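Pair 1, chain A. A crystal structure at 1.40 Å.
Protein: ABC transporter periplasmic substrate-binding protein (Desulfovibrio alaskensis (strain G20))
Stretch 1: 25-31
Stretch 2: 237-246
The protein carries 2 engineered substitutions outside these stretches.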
# COMPACT_ATOMS: atom_id res chain seq x y z
N ALA A 25 -27.35 1.81 17.98
CA ALA A 25 -26.86 2.20 16.62
C ALA A 25 -25.34 1.90 16.50
O ALA A 25 -24.51 2.84 16.43
CB ALA A 25 -27.17 3.66 16.35
N PRO A 26 -24.99 0.59 16.41
CA PRO A 26 -23.64 0.07 16.70
C PRO A 26 -22.57 0.79 15.90
O PRO A 26 -22.73 1.06 14.74
CB PRO A 26 -23.70 -1.35 16.26
CG PRO A 26 -25.10 -1.65 15.83
CD PRO A 26 -25.86 -0.41 15.75
N VAL A 27 -21.43 1.06 16.56
CA VAL A 27 -20.32 1.74 15.96
C VAL A 27 -19.07 0.91 16.14
O VAL A 27 -18.71 0.48 17.23
CB VAL A 27 -20.09 3.07 16.64
CG1 VAL A 27 -18.99 3.83 15.94
CG2 VAL A 27 -21.39 3.94 16.56
N LEU A 28 -18.39 0.70 15.03
CA LEU A 28 -17.14 -0.03 14.98
C LEU A 28 -16.05 0.99 14.72
O LEU A 28 -16.10 1.73 13.73
CB LEU A 28 -17.22 -1.07 13.84
CG LEU A 28 -15.88 -1.87 13.53
CD1 LEU A 28 -15.33 -2.68 14.68
CD2 LEU A 28 -16.12 -2.74 12.32
N MET A 29 -15.01 0.94 15.55
CA MET A 29 -13.90 1.89 15.43
C MET A 29 -12.66 1.21 14.89
O MET A 29 -12.23 0.22 15.41
CB MET A 29 -13.49 2.44 16.81
CG MET A 29 -14.55 3.17 17.62
SD MET A 29 -15.47 4.43 16.71
CE MET A 29 -14.23 5.69 16.66
N MET A 30 -12.10 1.83 13.88
CA MET A 30 -10.99 1.23 13.11
C MET A 30 -9.82 2.20 13.10
O MET A 30 -9.98 3.35 12.99
CB MET A 30 -11.41 0.97 11.68
CG MET A 30 -10.31 0.72 10.68
SD MET A 30 -10.89 0.47 8.97
CE MET A 30 -11.61 -1.09 9.15
N ALA A 31 -8.64 1.59 13.13
CA ALA A 31 -7.46 2.29 12.77
C ALA A 31 -6.94 1.76 11.50
O ALA A 31 -6.80 0.54 11.31
CB ALA A 31 -6.40 2.14 13.85
N VAL A 237 -13.43 -4.28 24.09
CA VAL A 237 -13.39 -4.18 22.61
C VAL A 237 -14.68 -4.80 21.99
O VAL A 237 -15.24 -5.79 22.50
CB VAL A 237 -12.11 -4.86 22.04
CG1 VAL A 237 -12.19 -6.35 21.92
CG2 VAL A 237 -11.78 -4.27 20.70
N LYS A 238 -15.13 -4.20 20.88
CA LYS A 238 -16.35 -4.67 20.22
C LYS A 238 -15.99 -5.76 19.26
O LYS A 238 -16.01 -5.60 18.03
CB LYS A 238 -17.07 -3.49 19.54
CG LYS A 238 -17.48 -2.34 20.47
CD LYS A 238 -18.51 -2.83 21.48
CE LYS A 238 -19.34 -1.67 22.05
NZ LYS A 238 -20.60 -2.20 22.63
N LYS A 239 -15.58 -6.92 19.76
CA LYS A 239 -15.14 -8.05 18.96
C LYS A 239 -16.17 -8.57 17.98
O LYS A 239 -15.83 -8.99 16.87
CB LYS A 239 -14.69 -9.23 19.88
CG LYS A 239 -14.27 -10.51 19.18
CD LYS A 239 -13.05 -10.31 18.23
CE LYS A 239 -12.24 -11.56 17.94
NZ LYS A 239 -12.89 -12.68 17.20
N ASP A 240 -17.43 -8.59 18.42
CA ASP A 240 -18.45 -9.14 17.53
C ASP A 240 -18.66 -8.20 16.31
O ASP A 240 -18.81 -8.66 15.23
CB ASP A 240 -19.76 -9.30 18.28
CG ASP A 240 -19.71 -10.39 19.28
OD1 ASP A 240 -18.89 -11.33 19.13
OD2 ASP A 240 -20.52 -10.32 20.20
N LEU A 241 -18.58 -6.87 16.53
CA LEU A 241 -18.68 -5.88 15.40
C LEU A 241 -17.42 -6.10 14.50
O LEU A 241 -17.52 -6.05 13.27
CB LEU A 241 -18.74 -4.49 15.82
CG LEU A 241 -19.88 -4.12 16.73
CD1 LEU A 241 -19.94 -2.67 17.07
CD2 LEU A 241 -21.22 -4.67 16.27
N ALA A 242 -16.24 -6.22 15.11
CA ALA A 242 -15.01 -6.42 14.30
C ALA A 242 -15.06 -7.63 13.44
O ALA A 242 -14.76 -7.65 12.21
CB ALA A 242 -13.81 -6.43 15.24
N ASP A 243 -15.51 -8.73 14.07
CA ASP A 243 -15.67 -9.96 13.33
C ASP A 243 -16.71 -9.82 12.19
O ASP A 243 -16.51 -10.40 11.17
CB ASP A 243 -16.18 -11.12 14.23
CG ASP A 243 -15.14 -11.63 15.20
OD1 ASP A 243 -13.93 -11.31 14.96
OD2 ASP A 243 -15.57 -12.33 16.22
N LYS A 244 -17.78 -9.03 12.40
CA LYS A 244 -18.76 -8.79 11.36
C LYS A 244 -18.16 -8.08 10.17
O LYS A 244 -18.47 -8.38 9.01
CB LYS A 244 -19.95 -8.06 11.93
CG LYS A 244 -21.13 -7.84 11.00
CD LYS A 244 -21.91 -9.12 10.61
CE LYS A 244 -22.45 -9.95 11.81
NZ LYS A 244 -23.51 -9.22 12.63
N PHE A 245 -17.27 -7.13 10.42
CA PHE A 245 -16.59 -6.42 9.34
C PHE A 245 -15.72 -7.41 8.56
O PHE A 245 -15.65 -7.29 7.34
CB PHE A 245 -15.75 -5.21 9.86
CG PHE A 245 -15.05 -4.46 8.81
CD1 PHE A 245 -15.73 -3.58 8.01
CD2 PHE A 245 -13.72 -4.64 8.61
CE1 PHE A 245 -15.07 -2.87 7.00
CE2 PHE A 245 -13.06 -3.87 7.65
CZ PHE A 245 -13.70 -3.03 6.85
N VAL A 246 -14.94 -8.25 9.26
CA VAL A 246 -14.05 -9.22 8.57
C VAL A 246 -14.90 -10.12 7.73
O VAL A 246 -14.56 -10.40 6.57
CB VAL A 246 -13.21 -10.01 9.56
CG1 VAL A 246 -12.34 -11.06 8.94
CG2 VAL A 246 -12.29 -9.10 10.33

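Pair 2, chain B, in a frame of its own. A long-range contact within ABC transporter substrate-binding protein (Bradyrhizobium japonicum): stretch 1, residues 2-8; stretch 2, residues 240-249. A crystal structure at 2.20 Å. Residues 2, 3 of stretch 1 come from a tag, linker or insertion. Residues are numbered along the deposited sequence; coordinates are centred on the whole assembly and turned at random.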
# COMPACT_ATOMS: atom_id res chain seq x y z
N ASN B 2 -38.30 -35.88 14.00
CA ASN B 2 -37.15 -36.15 14.86
C ASN B 2 -36.29 -34.90 15.13
O ASN B 2 -35.75 -34.29 14.21
CB ASN B 2 -36.30 -37.28 14.26
CG ASN B 2 -35.39 -37.93 15.29
OD1 ASN B 2 -35.82 -38.79 16.06
ND2 ASN B 2 -34.12 -37.53 15.30
N ALA B 3 -36.16 -34.53 16.40
CA ALA B 3 -35.47 -33.30 16.78
C ALA B 3 -33.94 -33.37 16.66
O ALA B 3 -33.34 -34.45 16.72
CB ALA B 3 -35.89 -32.87 18.18
N GLN B 4 -33.33 -32.21 16.51
CA GLN B 4 -31.90 -32.14 16.25
C GLN B 4 -31.28 -30.86 16.78
O GLN B 4 -31.98 -29.91 17.12
CB GLN B 4 -31.64 -32.22 14.75
CG GLN B 4 -32.19 -31.04 13.97
CD GLN B 4 -32.34 -31.32 12.49
OE1 GLN B 4 -31.81 -32.31 11.97
NE2 GLN B 4 -33.09 -30.46 11.79
N ILE B 5 -29.95 -30.86 16.85
CA ILE B 5 -29.18 -29.66 17.12
C ILE B 5 -27.89 -29.77 16.32
O ILE B 5 -27.55 -30.84 15.80
CB ILE B 5 -28.78 -29.54 18.61
CG1 ILE B 5 -27.96 -30.75 19.05
CG2 ILE B 5 -30.01 -29.33 19.49
CD1 ILE B 5 -27.20 -30.55 20.35
N THR B 6 -27.17 -28.66 16.22
CA THR B 6 -25.83 -28.69 15.66
C THR B 6 -24.86 -28.33 16.78
O THR B 6 -24.96 -27.26 17.39
CB THR B 6 -25.67 -27.73 14.47
OG1 THR B 6 -26.47 -28.21 13.38
CG2 THR B 6 -24.22 -27.68 14.02
N PHE B 7 -23.94 -29.25 17.04
CA PHE B 7 -22.94 -29.12 18.09
C PHE B 7 -21.58 -28.80 17.45
O PHE B 7 -21.17 -29.48 16.52
CB PHE B 7 -22.86 -30.43 18.86
CG PHE B 7 -21.76 -30.48 19.87
CD1 PHE B 7 -21.97 -30.02 21.16
CD2 PHE B 7 -20.51 -30.97 19.53
CE1 PHE B 7 -20.96 -30.06 22.10
CE2 PHE B 7 -19.48 -31.01 20.47
CZ PHE B 7 -19.70 -30.55 21.75
N VAL B 8 -20.89 -27.79 17.96
CA VAL B 8 -19.64 -27.35 17.36
C VAL B 8 -18.46 -27.41 18.34
O VAL B 8 -18.54 -26.86 19.44
CB VAL B 8 -19.76 -25.91 16.84
CG1 VAL B 8 -18.48 -25.47 16.16
CG2 VAL B 8 -20.96 -25.80 15.89
N PRO B 240 -31.69 -22.11 16.63
CA PRO B 240 -32.91 -22.65 16.02
C PRO B 240 -33.49 -23.82 16.81
O PRO B 240 -34.68 -24.09 16.69
CB PRO B 240 -32.41 -23.12 14.64
CG PRO B 240 -30.98 -23.43 14.85
CD PRO B 240 -30.51 -22.34 15.80
N ASN B 241 -32.66 -24.50 17.61
CA ASN B 241 -33.13 -25.65 18.39
C ASN B 241 -32.85 -25.50 19.87
O ASN B 241 -32.42 -26.45 20.53
CB ASN B 241 -32.50 -26.94 17.88
CG ASN B 241 -32.83 -27.22 16.42
OD1 ASN B 241 -33.97 -27.55 16.08
ND2 ASN B 241 -31.82 -27.12 15.56
N LEU B 242 -33.09 -24.30 20.39
CA LEU B 242 -32.89 -24.00 21.80
C LEU B 242 -33.36 -25.12 22.75
O LEU B 242 -32.54 -25.70 23.47
CB LEU B 242 -33.61 -22.69 22.15
CG LEU B 242 -33.46 -22.26 23.61
CD1 LEU B 242 -32.01 -21.96 23.91
CD2 LEU B 242 -34.35 -21.06 23.91
N GLU B 243 -34.65 -25.41 22.76
CA GLU B 243 -35.21 -26.39 23.71
C GLU B 243 -34.47 -27.72 23.69
O GLU B 243 -34.08 -28.23 24.73
CB GLU B 243 -36.71 -26.60 23.48
CG GLU B 243 -37.60 -25.81 24.45
N THR B 244 -34.29 -28.29 22.50
CA THR B 244 -33.50 -29.51 22.37
C THR B 244 -32.09 -29.29 22.91
O THR B 244 -31.52 -30.14 23.60
CB THR B 244 -33.41 -29.98 20.92
OG1 THR B 244 -34.72 -30.06 20.36
CG2 THR B 244 -32.73 -31.34 20.83
N ALA B 245 -31.52 -28.12 22.62
CA ALA B 245 -30.16 -27.85 23.03
C ALA B 245 -30.03 -27.81 24.55
O ALA B 245 -29.01 -28.23 25.11
CB ALA B 245 -29.65 -26.55 22.41
N VAL B 246 -31.06 -27.31 25.22
CA VAL B 246 -31.04 -27.27 26.68
C VAL B 246 -31.01 -28.70 27.21
O VAL B 246 -30.23 -29.02 28.11
CB VAL B 246 -32.24 -26.48 27.27
CG1 VAL B 246 -32.20 -26.52 28.79
CG2 VAL B 246 -32.22 -25.04 26.77
N LYS B 247 -31.83 -29.56 26.63
CA LYS B 247 -31.88 -30.97 27.00
C LYS B 247 -30.54 -31.67 26.78
O LYS B 247 -30.10 -32.47 27.61
CB LYS B 247 -32.99 -31.70 26.25
CG LYS B 247 -34.39 -31.22 26.62
CD LYS B 247 -35.44 -31.85 25.71
CE LYS B 247 -36.85 -31.43 26.10
NZ LYS B 247 -37.86 -31.80 25.07
N PHE B 248 -29.88 -31.38 25.66
CA PHE B 248 -28.58 -31.97 25.38
C PHE B 248 -27.54 -31.55 26.41
O PHE B 248 -26.71 -32.35 26.83
CB PHE B 248 -28.10 -31.60 23.98
CG PHE B 248 -26.63 -31.82 23.78
CD1 PHE B 248 -25.74 -30.75 23.82
CD2 PHE B 248 -26.13 -33.10 23.60
CE1 PHE B 248 -24.39 -30.96 23.65
CE2 PHE B 248 -24.78 -33.31 23.44
CZ PHE B 248 -23.90 -32.23 23.46
N LEU B 249 -27.58 -30.29 26.80
CA LEU B 249 -26.63 -29.76 27.76
C LEU B 249 -26.69 -30.59 29.04
O LEU B 249 -25.67 -30.87 29.66
CB LEU B 249 -26.93 -28.30 28.09
CG LEU B 249 -25.81 -27.34 27.77
CD1 LEU B 249 -25.44 -27.44 26.30
CD2 LEU B 249 -26.20 -25.91 28.13

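Pair 1 and pair 2 each set a strand from early in the chain across the first turns of a helix that lies more than 200 residues further along the same chain. The backbones superpose with an RMSD of 0.7 Å over 14 central residues. The strand and helix axes approach to 8.4 Å in pair 1 and 7.6 Å in pair 2, and their N-to-C directions differ by 73° and 66°, with a negative crossing angle in both. The surface buried between the stretches is similar, 324 and 363 Å², and no hydrogen bond crosses either contact, so packing carries both.

The central strand position is Leu28(A) in pair 1 and Ile5(B) in pair 2. Each CA-to-CB bond points sideways, but the end of the side chain comes nearer the helix, and each residue gives the largest covered area of its pair. Both reach the same three helical positions by different branching. Leu28(A), with chi1 t and chi2 p, places CD1 4.0 Å from CB of Leu241(A) and 4.1 Å from CB of Ala242(A), while its CD2 lies 3.5 Å from CB of Phe245(A). In Ile5(B) the beta-branched CG2 sits 3.6 Å from CG2 of Thr244(B) and 4.0 Å from CB of Ala245(B), and CD1 extends over one face of the Phe248(B) ring, 4.1 Å from its centroid. The alanine is common to both pairs, Ala242(A) matching Ala245(B), and at this position the strand residue comes close to the helix backbone: CD1 of Leu28(A) is 3.7 Å from N of Ala242(A), and CG2 of Ile5(B) is 3.7 Å from N of Ala245(B).

Phe245(A) and Phe248(B) also match, both with chi1 t, and each meets the strand residue two places on. In pair 1 this is Met30(A), whose chain, t at chi1 and chi2 and m at chi3, brings CE to 3.5 Å from CE2 of Phe245(A). In pair 2 it is Phe7(B), whose CD1 lies 3.6 Å from CE1 of Phe248(B); the two rings meet obliquely, with centroids 5.5 Å apart and planes at 70°. A flexible thioether and a flat ring thus fill equivalent space.

The solutions also differ near the helix start. Leu241(A) points toward the strand and covers its early residues, with CD1 3.4 Å from O of Val27(A) and 4.1 Å from CB of Pro26(A). Its counterpart Thr244(B) is shorter: OG1 lies 3.7 Å from CB of Ala3(B), a tag residue, and CG2 4.0 Å from O of Gln4(B). The N-cap positions, Lys238(A) and Asn241(B), also match. Lys238(A) points toward the strand but has little of its area covered, 15 Å² against 49 Å² for Asn241(B); its CG is 4.5 Å from O of Val27(A), whereas Asn241(B) presses its amide against the strand, with CG 2.9 Å from O of Gln4(B). That proximity yields no hydrogen bond, since the angle at ND2 is poor; ND2 is satisfied elsewhere in the structure.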